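Local coordinates for protein flavodoxin (Bacillus cereus, PDB 6FSG) that binds flavin mononucleotide and probably serves as a low-potential electron donor to a number of redox enzymes, at residues L54-W59 with D103-K108; H20-I25 with N30-I35; A85-S90 with E107-R112. One frame throughout, in Å; residues are numbered along the deposited sequence. Where two conformers were deposited one is given.

Interaction 1. Residues L54-W59 with D103-K108; sequences LGAYTW and DILIEK. With FMN (flavin mononucleotide), chain B.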
loop_
_atom_site.group_PDB
_atom_site.type_symbol
_atom_site.label_atom_id
_atom_site.label_comp_id
_atom_site.label_asym_id
_atom_site.label_seq_id
_atom_site.Cartn_x
_atom_site.Cartn_y
_atom_site.Cartn_z
ATOM N N LEU A 54 -0.524 0.686 -1.872
ATOM C CA LEU A 54 -1.448 0.775 -0.748
ATOM C C LEU A 54 -0.776 0.258 0.518
ATOM O O LEU A 54 -0.024 -0.716 0.477
ATOM C CB LEU A 54 -2.735 -0.020 -1.008
ATOM C CG LEU A 54 -3.460 0.308 -2.318
ATOM C CD1 LEU A 54 -4.719 -0.552 -2.475
ATOM C CD2 LEU A 54 -3.815 1.789 -2.433
ATOM N N GLY A 55 -1.045 0.923 1.638
ATOM C CA GLY A 55 -0.520 0.494 2.917
ATOM C C GLY A 55 -1.629 0.391 3.945
ATOM O O GLY A 55 -2.442 1.314 4.069
ATOM N N ALA A 56 -1.674 -0.700 4.710
ATOM C CA ALA A 56 -2.747 -0.841 5.687
ATOM C C ALA A 56 -2.360 -1.796 6.804
ATOM O O ALA A 56 -1.825 -2.878 6.545
ATOM C CB ALA A 56 -4.056 -1.343 5.049
ATOM N N TYR A 57 -2.673 -1.397 8.041
ATOM C CA TYR A 57 -2.695 -2.328 9.163
ATOM C C TYR A 57 -3.921 -3.241 9.052
ATOM O O TYR A 57 -4.836 -2.993 8.270
ATOM C CB TYR A 57 -2.697 -1.566 10.495
ATOM C CG TYR A 57 -3.867 -0.613 10.706
ATOM C CD1 TYR A 57 -3.804 0.700 10.265
ATOM C CD2 TYR A 57 -5.031 -1.021 11.365
ATOM C CE1 TYR A 57 -4.859 1.580 10.454
ATOM C CE2 TYR A 57 -6.109 -0.131 11.564
ATOM C CZ TYR A 57 -6.009 1.167 11.100
ATOM O OH TYR A 57 -7.059 2.057 11.270
ATOM N N THR A 58 -3.938 -4.309 9.846
ATOM C CA THR A 58 -5.073 -5.236 9.916
ATOM C C THR A 58 -5.849 -4.947 11.202
ATOM O O THR A 58 -5.257 -4.634 12.239
ATOM C CB THR A 58 -4.569 -6.681 9.837
ATOM O OG1 THR A 58 -3.840 -6.863 8.603
ATOM C CG2 THR A 58 -5.686 -7.692 9.855
ATOM N N TRP A 59 -7.179 -5.083 11.131
ATOM C CA TRP A 59 -8.058 -4.674 12.219
ATOM C C TRP A 59 -9.127 -5.726 12.487
ATOM O O TRP A 59 -9.551 -6.449 11.585
ATOM C CB TRP A 59 -8.773 -3.359 11.875
ATOM C CG TRP A 59 -9.520 -2.766 13.010
ATOM C CD1 TRP A 59 -10.871 -2.770 13.212
ATOM C CD2 TRP A 59 -8.949 -2.075 14.117
ATOM N NE1 TRP A 59 -11.174 -2.110 14.381
ATOM C CE2 TRP A 59 -10.008 -1.676 14.955
ATOM C CE3 TRP A 59 -7.641 -1.751 14.480
ATOM C CZ2 TRP A 59 -9.796 -0.968 16.132
ATOM C CZ3 TRP A 59 -7.433 -1.048 15.642
ATOM C CH2 TRP A 59 -8.503 -0.665 16.459
ATOM N N ASP A 103 -3.080 -8.877 2.199
ATOM C CA ASP A 103 -3.529 -9.888 1.248
ATOM C C ASP A 103 -4.871 -9.518 0.616
ATOM O O ASP A 103 -5.084 -9.758 -0.580
ATOM C CB ASP A 103 -3.606 -11.224 1.983
ATOM C CG ASP A 103 -2.269 -11.640 2.560
ATOM O OD1 ASP A 103 -1.331 -11.861 1.764
ATOM O OD2 ASP A 103 -2.163 -11.705 3.800
ATOM N N ILE A 104 -5.778 -8.917 1.398
ATOM C CA ILE A 104 -7.085 -8.494 0.885
ATOM C C ILE A 104 -6.922 -7.400 -0.167
ATOM O O ILE A 104 -7.569 -7.424 -1.226
ATOM C CB ILE A 104 -7.984 -8.023 2.050
ATOM C CG1 ILE A 104 -8.367 -9.207 2.949
ATOM C CG2 ILE A 104 -9.233 -7.301 1.524
ATOM C CD1 ILE A 104 -8.905 -8.813 4.330
ATOM N N LEU A 105 -6.078 -6.403 0.120
ATOM C CA LEU A 105 -5.882 -5.319 -0.840
ATOM C C LEU A 105 -5.182 -5.812 -2.104
ATOM O O LEU A 105 -5.533 -5.389 -3.215
ATOM C CB LEU A 105 -5.138 -4.151 -0.196
ATOM C CG LEU A 105 -5.954 -3.403 0.864
ATOM C CD1 LEU A 105 -5.127 -2.321 1.525
ATOM C CD2 LEU A 105 -7.238 -2.814 0.290
ATOM N N ILE A 106 -4.208 -6.719 -1.965
ATOM C CA ILE A 106 -3.586 -7.318 -3.147
ATOM C C ILE A 106 -4.641 -7.979 -4.026
ATOM O O ILE A 106 -4.669 -7.792 -5.247
ATOM C CB ILE A 106 -2.457 -8.292 -2.750
ATOM C CG1 ILE A 106 -1.211 -7.504 -2.296
ATOM C CG2 ILE A 106 -2.134 -9.246 -3.918
ATOM C CD1 ILE A 106 -0.108 -8.381 -1.746
ATOM N N GLU A 107 -5.510 -8.790 -3.418
ATOM C CA GLU A 107 -6.547 -9.474 -4.185
ATOM C C GLU A 107 -7.402 -8.489 -4.976
ATOM O O GLU A 107 -7.734 -8.738 -6.142
ATOM C CB GLU A 107 -7.412 -10.305 -3.234
ATOM C CG GLU A 107 -8.602 -11.013 -3.847
ATOM C CD GLU A 107 -9.455 -11.659 -2.775
ATOM O OE1 GLU A 107 -10.236 -10.952 -2.101
ATOM O OE2 GLU A 107 -9.300 -12.871 -2.569
ATOM N N LYS A 108 -7.815 -7.387 -4.349
ATOM C CA LYS A 108 -8.689 -6.436 -5.037
ATOM C C LYS A 108 -7.965 -5.759 -6.199
ATOM O O LYS A 108 -8.534 -5.593 -7.283
ATOM C CB LYS A 108 -9.246 -5.420 -4.039
ATOM C CG LYS A 108 -10.330 -4.487 -4.606
ATOM C CD LYS A 108 -11.544 -5.231 -5.189
ATOM C CE LYS A 108 -12.278 -6.046 -4.126
ATOM N NZ LYS A 108 -13.491 -6.699 -4.683
HETATM N N1 FMN B . -2.967 -7.318 13.364
HETATM C C2 FMN B . -2.960 -8.410 12.549
HETATM O O2 FMN B . -1.907 -8.640 11.962
HETATM N N3 FMN B . -4.117 -9.159 12.377
HETATM C C4 FMN B . -5.315 -8.807 12.971
HETATM O O4 FMN B . -6.321 -9.522 12.758
HETATM C C4A FMN B . -5.307 -7.661 13.803
HETATM N N5 FMN B . -6.438 -7.202 14.461
HETATM C C5A FMN B . -6.388 -6.067 15.263
HETATM C C6 FMN B . -7.518 -5.633 15.969
HETATM C C7 FMN B . -7.463 -4.525 16.820
HETATM C C7M FMN B . -8.702 -4.066 17.558
HETATM C C8 FMN B . -6.227 -3.885 16.988
HETATM C C8M FMN B . -6.072 -2.702 17.900
HETATM C C9 FMN B . -5.094 -4.341 16.323
HETATM C C9A FMN B . -5.166 -5.424 15.464
HETATM N N10 FMN B . -4.035 -5.826 14.785
HETATM C C10 FMN B . -4.116 -6.946 13.988
HETATM C "C1'" FMN B . -2.689 -5.169 15.009
HETATM C "C2'" FMN B . -2.383 -3.892 14.237
HETATM O "O2'" FMN B . -2.541 -4.099 12.857
HETATM C "C3'" FMN B . -0.929 -3.521 14.565
HETATM O "O3'" FMN B . -0.901 -2.972 15.859
HETATM C "C4'" FMN B . -0.273 -2.506 13.620
HETATM O "O4'" FMN B . 1.070 -2.230 14.017
HETATM C "C5'" FMN B . -1.028 -1.186 13.572
HETATM O "O5'" FMN B . -0.435 -0.429 12.533
HETATM P P FMN B . -0.522 1.139 12.686
HETATM O O1P FMN B . -0.137 1.724 11.356
HETATM O O2P FMN B . 0.470 1.555 13.724
HETATM O O3P FMN B . -1.930 1.482 13.094
#
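Leu105 of helix 100-111 reaches the end of strand 51-55 and the residue that follows with one methyl group, part of the helix-on-sheet packing of the flavodoxin fold, whose five-stranded parallel sheet is layered between helices. The dense part is small and wholly apolar. Leu105 CD1 sits 3.8 Å from Ala56 CB and 4.2 Å from Leu54 CB, so a single branch touches both residues, each with its CB toward the helix. With CG anti to the carbonyl carbon (chi1 -69°) and CD1 continuing extended (chi2 176°), the leucine carries this methyl toward Ala56 and Leu54. Val87 and Leu64 also pack on Leu105; Leu54, Ala56 and Leu105 are all buried. The opposite flank of the helix is looser: Asp103 and Glu107 are exposed, and Asp103 OD2 forms a salt bridge with Lys122. Beyond Ala56 the chain moves away from helix 100-111 and lines the FMN pocket. Thr58 N donates a weak hydrogen bond to the ribityl O2' of FMN at 3.3 Å, while Thr58 OG1 is bonded to the backbone N of Ala101, near the start of the same helix. The methyl of Thr58 rests against the flavin, CG2 lying 3.3 Å from FMN N3.

Interaction 2. Residues H20-I25 with N30-I35; sequences HIAGVI and NEIEVI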
loop_
_atom_site.group_PDB
_atom_site.type_symbol
_atom_site.label_atom_id
_atom_site.label_comp_id
_atom_site.label_asym_id
_atom_site.label_seq_id
_atom_site.Cartn_x
_atom_site.Cartn_y
_atom_site.Cartn_z
ATOM N N HIS A 20 9.050 6.104 4.667
ATOM C CA HIS A 20 10.305 5.564 4.146
ATOM C C HIS A 20 10.173 5.207 2.666
ATOM O O HIS A 20 10.992 5.619 1.835
ATOM C CB HIS A 20 10.739 4.308 4.919
ATOM C CG HIS A 20 11.331 4.572 6.273
ATOM N ND1 HIS A 20 12.371 5.452 6.487
ATOM C CD2 HIS A 20 11.048 4.028 7.482
ATOM C CE1 HIS A 20 12.679 5.463 7.772
ATOM N NE2 HIS A 20 11.893 4.606 8.398
ATOM N N ILE A 21 9.170 4.392 2.325
ATOM C CA ILE A 21 8.996 3.960 0.940
ATOM C C ILE A 21 8.867 5.164 0.014
ATOM O O ILE A 21 9.493 5.219 -1.052
ATOM C CB ILE A 21 7.791 3.006 0.830
ATOM C CG1 ILE A 21 8.050 1.711 1.612
ATOM C CG2 ILE A 21 7.452 2.694 -0.626
ATOM C CD1 ILE A 21 6.795 0.876 1.861
ATOM N N ALA A 22 8.047 6.147 0.399
ATOM C CA ALA A 22 7.865 7.323 -0.448
ATOM C C ALA A 22 9.149 8.144 -0.552
ATOM O O ALA A 22 9.481 8.654 -1.633
ATOM C CB ALA A 22 6.721 8.171 0.103
ATOM N N GLY A 23 9.888 8.279 0.554
ATOM C CA GLY A 23 11.123 9.050 0.524
ATOM C C GLY A 23 12.158 8.444 -0.404
ATOM O O GLY A 23 12.875 9.161 -1.102
ATOM N N VAL A 24 12.237 7.112 -0.431
ATOM C CA VAL A 24 13.126 6.417 -1.359
ATOM C C VAL A 24 12.686 6.660 -2.800
ATOM O O VAL A 24 13.498 7.005 -3.663
ATOM C CB VAL A 24 13.181 4.917 -1.015
ATOM C CG1 VAL A 24 13.865 4.132 -2.116
ATOM C CG2 VAL A 24 13.854 4.724 0.336
ATOM N N ILE A 25 11.390 6.493 -3.083
ATOM C CA ILE A 25 10.900 6.688 -4.448
ATOM C C ILE A 25 11.144 8.121 -4.911
ATOM O O ILE A 25 11.468 8.354 -6.085
ATOM C CB ILE A 25 9.417 6.260 -4.545
ATOM C CG1 ILE A 25 9.275 4.741 -4.360
ATOM C CG2 ILE A 25 8.787 6.706 -5.859
ATOM C CD1 ILE A 25 7.865 4.247 -4.310
ATOM N N ASN A 30 10.685 10.095 -10.566
ATOM C CA ASN A 30 9.261 9.806 -10.530
ATOM C C ASN A 30 8.657 10.671 -9.431
ATOM O O ASN A 30 9.339 11.047 -8.471
ATOM C CB ASN A 30 8.985 8.335 -10.183
ATOM C CG ASN A 30 9.616 7.372 -11.166
ATOM O OD1 ASN A 30 10.642 6.750 -10.879
ATOM N ND2 ASN A 30 9.019 7.257 -12.338
ATOM N N GLU A 31 7.373 10.977 -9.564
ATOM C CA GLU A 31 6.652 11.758 -8.571
ATOM C C GLU A 31 5.674 10.836 -7.855
ATOM O O GLU A 31 5.137 9.901 -8.455
ATOM C CB GLU A 31 5.881 12.907 -9.228
ATOM C CG GLU A 31 6.757 13.901 -9.993
ATOM C CD GLU A 31 7.157 13.395 -11.369
ATOM O OE1 GLU A 31 6.283 12.841 -12.071
ATOM O OE2 GLU A 31 8.343 13.539 -11.745
ATOM N N ILE A 32 5.452 11.088 -6.566
ATOM C CA ILE A 32 4.501 10.292 -5.791
ATOM C C ILE A 32 3.676 11.195 -4.880
ATOM O O ILE A 32 4.218 12.055 -4.182
ATOM C CB ILE A 32 5.196 9.146 -5.020
ATOM C CG1 ILE A 32 4.149 8.225 -4.387
ATOM C CG2 ILE A 32 6.195 9.686 -3.995
ATOM C CD1 ILE A 32 4.679 6.859 -4.029
ATOM N N GLU A 33 2.363 10.993 -4.885
ATOM C CA GLU A 33 1.450 11.713 -4.007
ATOM C C GLU A 33 1.019 10.745 -2.912
ATOM O O GLU A 33 0.442 9.697 -3.213
ATOM C CB GLU A 33 0.237 12.255 -4.767
ATOM C CG GLU A 33 -0.762 12.946 -3.847
ATOM C CD GLU A 33 -1.695 13.899 -4.567
ATOM O OE1 GLU A 33 -2.110 14.896 -3.936
ATOM O OE2 GLU A 33 -2.010 13.668 -5.757
ATOM N N VAL A 34 1.340 11.076 -1.660
ATOM C CA VAL A 34 1.096 10.220 -0.501
ATOM C C VAL A 34 -0.140 10.761 0.207
ATOM O O VAL A 34 -0.167 11.932 0.604
ATOM C CB VAL A 34 2.303 10.218 0.454
ATOM C CG1 VAL A 34 2.019 9.356 1.701
ATOM C CG2 VAL A 34 3.572 9.732 -0.238
ATOM N N ILE A 35 -1.163 9.918 0.348
ATOM C CA ILE A 35 -2.456 10.319 0.884
ATOM C C ILE A 35 -2.850 9.383 2.022
ATOM O O ILE A 35 -2.872 8.161 1.852
ATOM C CB ILE A 35 -3.541 10.284 -0.212
ATOM C CG1 ILE A 35 -3.151 11.136 -1.424
ATOM C CG2 ILE A 35 -4.876 10.737 0.361
ATOM C CD1 ILE A 35 -4.015 10.867 -2.627
#
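Helix 20-25 runs nearly antiparallel to strand 31-35, the two short axes 8.8 Å apart at closest approach with 158° between their N-to-C directions, and Ala22 lies nearest to Ile32 along the backbones. This is the second half of a beta-alpha-beta unit, strand 2-7, helix 13-26 and strand 31-36, in which the chain turns back after the helix to lay down an outermost strand of the parallel sheet. The side chains in closest contact are aliphatic, with Asn30 also turned toward the helix near Ile25. Ala22, short enough to bring the helix close, sets its CB 3.5 Å from Val34 CG2 and, more loosely, 4.4 Å from Ile32 CG2. One turn on, Ile25 and Ile32 cross at about a right angle, their CD1 atoms meeting at 4.1 Å. Ile32 extends CG1 anti to its own N (chi1 -172°), which leaves CG2 between the N and the carbonyl carbon, where it faces Ala22. Leu3 packs on both isoleucines, and Phe7 on Val34, from strand 2-7, the neighbour in the sheet. On the alternate positions Glu31 and Glu33 are exposed, and Glu33 OE2 is hydrogen-bonded to Tyr49 OH. At the turn, the carbonyl oxygen of Ile25 accepts a bond from Thr28 OG1.

Interaction 3. Residues A85-S90 with E107-R112; sequences AAVFGS and EKLQER. With GLC (alpha-D-glucopyranose), chain D; FMN (flavin mononucleotide), chain B.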
loop_
_atom_site.group_PDB
_atom_site.type_symbol
_atom_site.label_atom_id
_atom_site.label_comp_id
_atom_site.label_asym_id
_atom_site.label_seq_id
_atom_site.Cartn_x
_atom_site.Cartn_y
_atom_site.Cartn_z
ATOM N N ALA A 85 1.369 -2.175 -9.262
ATOM C CA ALA A 85 0.880 -2.003 -7.897
ATOM C C ALA A 85 1.630 -2.870 -6.889
ATOM O O ALA A 85 2.219 -3.897 -7.223
ATOM C CB ALA A 85 -0.634 -2.268 -7.819
ATOM N N ALA A 86 1.557 -2.453 -5.626
ATOM C CA ALA A 86 2.150 -3.198 -4.523
ATOM C C ALA A 86 1.487 -2.752 -3.225
ATOM O O ALA A 86 0.877 -1.682 -3.161
ATOM C CB ALA A 86 3.662 -2.956 -4.459
ATOM N N VAL A 87 1.640 -3.573 -2.179
ATOM C CA VAL A 87 0.978 -3.346 -0.893
ATOM C C VAL A 87 1.918 -3.681 0.260
ATOM O O VAL A 87 2.683 -4.648 0.195
ATOM C CB VAL A 87 -0.303 -4.204 -0.801
ATOM C CG1 VAL A 87 -1.081 -3.944 0.469
ATOM C CG2 VAL A 87 -1.215 -3.951 -1.991
ATOM N N PHE A 88 1.813 -2.897 1.341
ATOM C CA PHE A 88 2.595 -3.087 2.558
ATOM C C PHE A 88 1.707 -2.840 3.778
ATOM O O PHE A 88 0.614 -2.275 3.671
ATOM C CB PHE A 88 3.812 -2.140 2.628
ATOM C CG PHE A 88 3.444 -0.680 2.731
ATOM C CD1 PHE A 88 3.216 0.078 1.593
ATOM C CD2 PHE A 88 3.350 -0.059 3.966
ATOM C CE1 PHE A 88 2.872 1.417 1.690
ATOM C CE2 PHE A 88 3.011 1.280 4.062
ATOM C CZ PHE A 88 2.767 2.010 2.931
ATOM N N GLY A 89 2.185 -3.250 4.953
ATOM C CA GLY A 89 1.483 -2.919 6.187
ATOM C C GLY A 89 2.221 -3.397 7.421
ATOM O O GLY A 89 3.062 -4.297 7.360
ATOM N N SER A 90 1.889 -2.770 8.553
ATOM C CA SER A 90 2.318 -3.260 9.862
ATOM C C SER A 90 1.268 -4.230 10.405
ATOM O O SER A 90 0.083 -4.128 10.083
ATOM C CB SER A 90 2.548 -2.112 10.847
ATOM O OG SER A 90 2.970 -2.611 12.111
ATOM N N GLU A 107 -5.510 -8.790 -3.418
ATOM C CA GLU A 107 -6.547 -9.474 -4.185
ATOM C C GLU A 107 -7.402 -8.489 -4.976
ATOM O O GLU A 107 -7.734 -8.738 -6.142
ATOM C CB GLU A 107 -7.412 -10.305 -3.234
ATOM C CG GLU A 107 -8.602 -11.013 -3.847
ATOM C CD GLU A 107 -9.455 -11.659 -2.775
ATOM O OE1 GLU A 107 -10.236 -10.952 -2.101
ATOM O OE2 GLU A 107 -9.300 -12.871 -2.569
ATOM N N LYS A 108 -7.815 -7.387 -4.349
ATOM C CA LYS A 108 -8.689 -6.436 -5.037
ATOM C C LYS A 108 -7.965 -5.759 -6.199
ATOM O O LYS A 108 -8.534 -5.593 -7.283
ATOM C CB LYS A 108 -9.246 -5.420 -4.039
ATOM C CG LYS A 108 -10.330 -4.487 -4.606
ATOM C CD LYS A 108 -11.544 -5.231 -5.189
ATOM C CE LYS A 108 -12.278 -6.046 -4.126
ATOM N NZ LYS A 108 -13.491 -6.699 -4.683
ATOM N N LEU A 109 -6.699 -5.390 -6.003
ATOM C CA LEU A 109 -5.912 -4.839 -7.103
ATOM C C LEU A 109 -5.837 -5.816 -8.269
ATOM O O LEU A 109 -5.972 -5.413 -9.429
ATOM C CB LEU A 109 -4.509 -4.473 -6.622
ATOM C CG LEU A 109 -4.414 -3.276 -5.663
ATOM C CD1 LEU A 109 -3.113 -3.303 -4.884
ATOM C CD2 LEU A 109 -4.556 -1.968 -6.424
ATOM N N GLN A 110 -5.640 -7.110 -7.979
ATOM C CA GLN A 110 -5.606 -8.118 -9.033
ATOM C C GLN A 110 -6.921 -8.159 -9.790
ATOM O O GLN A 110 -6.936 -8.247 -11.025
ATOM C CB GLN A 110 -5.344 -9.498 -8.436
ATOM C CG GLN A 110 -4.022 -9.668 -7.731
ATOM C CD GLN A 110 -3.970 -10.968 -6.946
ATOM O OE1 GLN A 110 -5.005 -11.587 -6.673
ATOM N NE2 GLN A 110 -2.763 -11.388 -6.569
ATOM N N GLU A 111 -8.039 -8.120 -9.056
ATOM C CA GLU A 111 -9.349 -8.209 -9.682
ATOM C C GLU A 111 -9.588 -7.059 -10.642
ATOM O O GLU A 111 -10.304 -7.224 -11.630
ATOM C CB GLU A 111 -10.448 -8.201 -8.616
ATOM C CG GLU A 111 -10.564 -9.482 -7.824
ATOM C CD GLU A 111 -11.615 -9.426 -6.729
ATOM O OE1 GLU A 111 -12.329 -8.405 -6.613
ATOM O OE2 GLU A 111 -11.728 -10.426 -5.984
ATOM N N ARG A 112 -9.038 -5.884 -10.355
ATOM C CA ARG A 112 -9.289 -4.703 -11.170
ATOM C C ARG A 112 -8.270 -4.547 -12.298
ATOM O O ARG A 112 -8.324 -3.555 -13.037
ATOM C CB ARG A 112 -9.354 -3.444 -10.301
ATOM C CG ARG A 112 -10.342 -3.491 -9.117
ATOM C CD ARG A 112 -11.702 -4.100 -9.440
ATOM N NE ARG A 112 -12.298 -3.412 -10.571
ATOM C CZ ARG A 112 -13.247 -3.924 -11.336
ATOM N NH1 ARG A 112 -13.751 -5.112 -11.051
ATOM N NH2 ARG A 112 -13.698 -3.236 -12.371
HETATM C C1 GLC D . -14.895 -4.800 -14.927
HETATM C C2 GLC D . -14.933 -6.043 -14.050
HETATM C C3 GLC D . -16.377 -6.411 -13.762
HETATM C C4 GLC D . -17.109 -5.222 -13.156
HETATM C C5 GLC D . -16.902 -3.943 -13.964
HETATM C C6 GLC D . -17.431 -2.747 -13.181
HETATM O O1 GLC D . -15.595 -5.037 -16.152
HETATM O O2 GLC D . -14.265 -7.133 -14.695
HETATM O O3 GLC D . -16.410 -7.503 -12.839
HETATM O O4 GLC D . -18.507 -5.525 -13.103
HETATM O O5 GLC D . -15.516 -3.726 -14.224
HETATM O O6 GLC D . -16.861 -1.535 -13.689
HETATM N N1 FMN B . -2.967 -7.318 13.364
HETATM C C2 FMN B . -2.960 -8.410 12.549
HETATM O O2 FMN B . -1.907 -8.640 11.962
HETATM N N3 FMN B . -4.117 -9.159 12.377
HETATM C C4 FMN B . -5.315 -8.807 12.971
HETATM O O4 FMN B . -6.321 -9.522 12.758
HETATM C C4A FMN B . -5.307 -7.661 13.803
HETATM N N5 FMN B . -6.438 -7.202 14.461
HETATM C C5A FMN B . -6.388 -6.067 15.263
HETATM C C6 FMN B . -7.518 -5.633 15.969
HETATM C C7 FMN B . -7.463 -4.525 16.820
HETATM C C7M FMN B . -8.702 -4.066 17.558
HETATM C C8 FMN B . -6.227 -3.885 16.988
HETATM C C8M FMN B . -6.072 -2.702 17.900
HETATM C C9 FMN B . -5.094 -4.341 16.323
HETATM C C9A FMN B . -5.166 -5.424 15.464
HETATM N N10 FMN B . -4.035 -5.826 14.785
HETATM C C10 FMN B . -4.116 -6.946 13.988
HETATM C "C1'" FMN B . -2.689 -5.169 15.009
HETATM C "C2'" FMN B . -2.383 -3.892 14.237
HETATM O "O2'" FMN B . -2.541 -4.099 12.857
HETATM C "C3'" FMN B . -0.929 -3.521 14.565
HETATM O "O3'" FMN B . -0.901 -2.972 15.859
HETATM C "C4'" FMN B . -0.273 -2.506 13.620
HETATM O "O4'" FMN B . 1.070 -2.230 14.017
HETATM C "C5'" FMN B . -1.028 -1.186 13.572
HETATM O "O5'" FMN B . -0.435 -0.429 12.533
HETATM P P FMN B . -0.522 1.139 12.686
HETATM O O1P FMN B . -0.137 1.724 11.356
HETATM O O2P FMN B . 0.470 1.555 13.724
HETATM O O3P FMN B . -1.930 1.482 13.094
#
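Leu109 meets Val87 and Ala85, and apolar contact is all that joins helix 107-111 to strand 85-90 here. Leu109 CD1 comes within 3.5 Å of Val87 CG2, the two side chains lying obliquely to each other, and the same methyl is 4.0 Å from Ala85 CB. Its sister CD2 leans on that alanine as well, at 4.2 Å, so both methyls of the fork rest against Ala85 CB, and CD1 also reaches Val87. Val87 turns CG2 toward the helix by placing CG1 opposite the backbone N (chi1 -176°). Val116, Leu80 and Met75 pack round Leu109; Ala85, Val87 and Leu109 are all buried. Strand 84-91, helix 100-111 and strand 115-124 form a beta-alpha-beta unit of the flavodoxin fold, and these contacts seat its helix on its first strand. On the other face of that strand Phe88 packs against helix 13-26. Charged interactions lie along the helix: Lys108 NZ bridges to Glu111 OE1 at 2.8 Å, reaching the syn side of the carboxylate 23° out of its plane, and has a second salt bridge to Asp76. Hydrogen bonds to bound groups mark the two far ends. Ser90 OG receives the ribityl O4' hydroxyl of FMN at 2.7 Å and is also bonded to the backbone O of Leu125. Arg112, its chain bent at chi2 and chi3, presents NH2 to O5 of the glucose at 2.6 Å, with an N-H...O angle of 158°, while its NE is held by the carbonyl oxygen of Ile78.

Interactions 1 and 3 rest on the same helix, 100-111, through Leu105 and Leu109, which meet the neighbouring strands 51-55 and 84-91; their centres are 6 Å apart. The strands are themselves joined by backbone bonds, with Ala56 N 3.0 Å from Phe88 O. Interaction 2 lies about 17 Å from interaction 3, centre to centre, at an outermost strand, yet the two meet where Ile21 CD1 lies 3.7 Å from Phe88 CD1. Interactions 1 and 3 touch through buried residues alone; interaction 2 also includes the partly exposed Val34 and Asn30. FMN is reached by the loop after strand 51-55 in interaction 1 and by Ser90 on strand 84-91 in interaction 3, whereas 20-25 with 30-35 is packing alone.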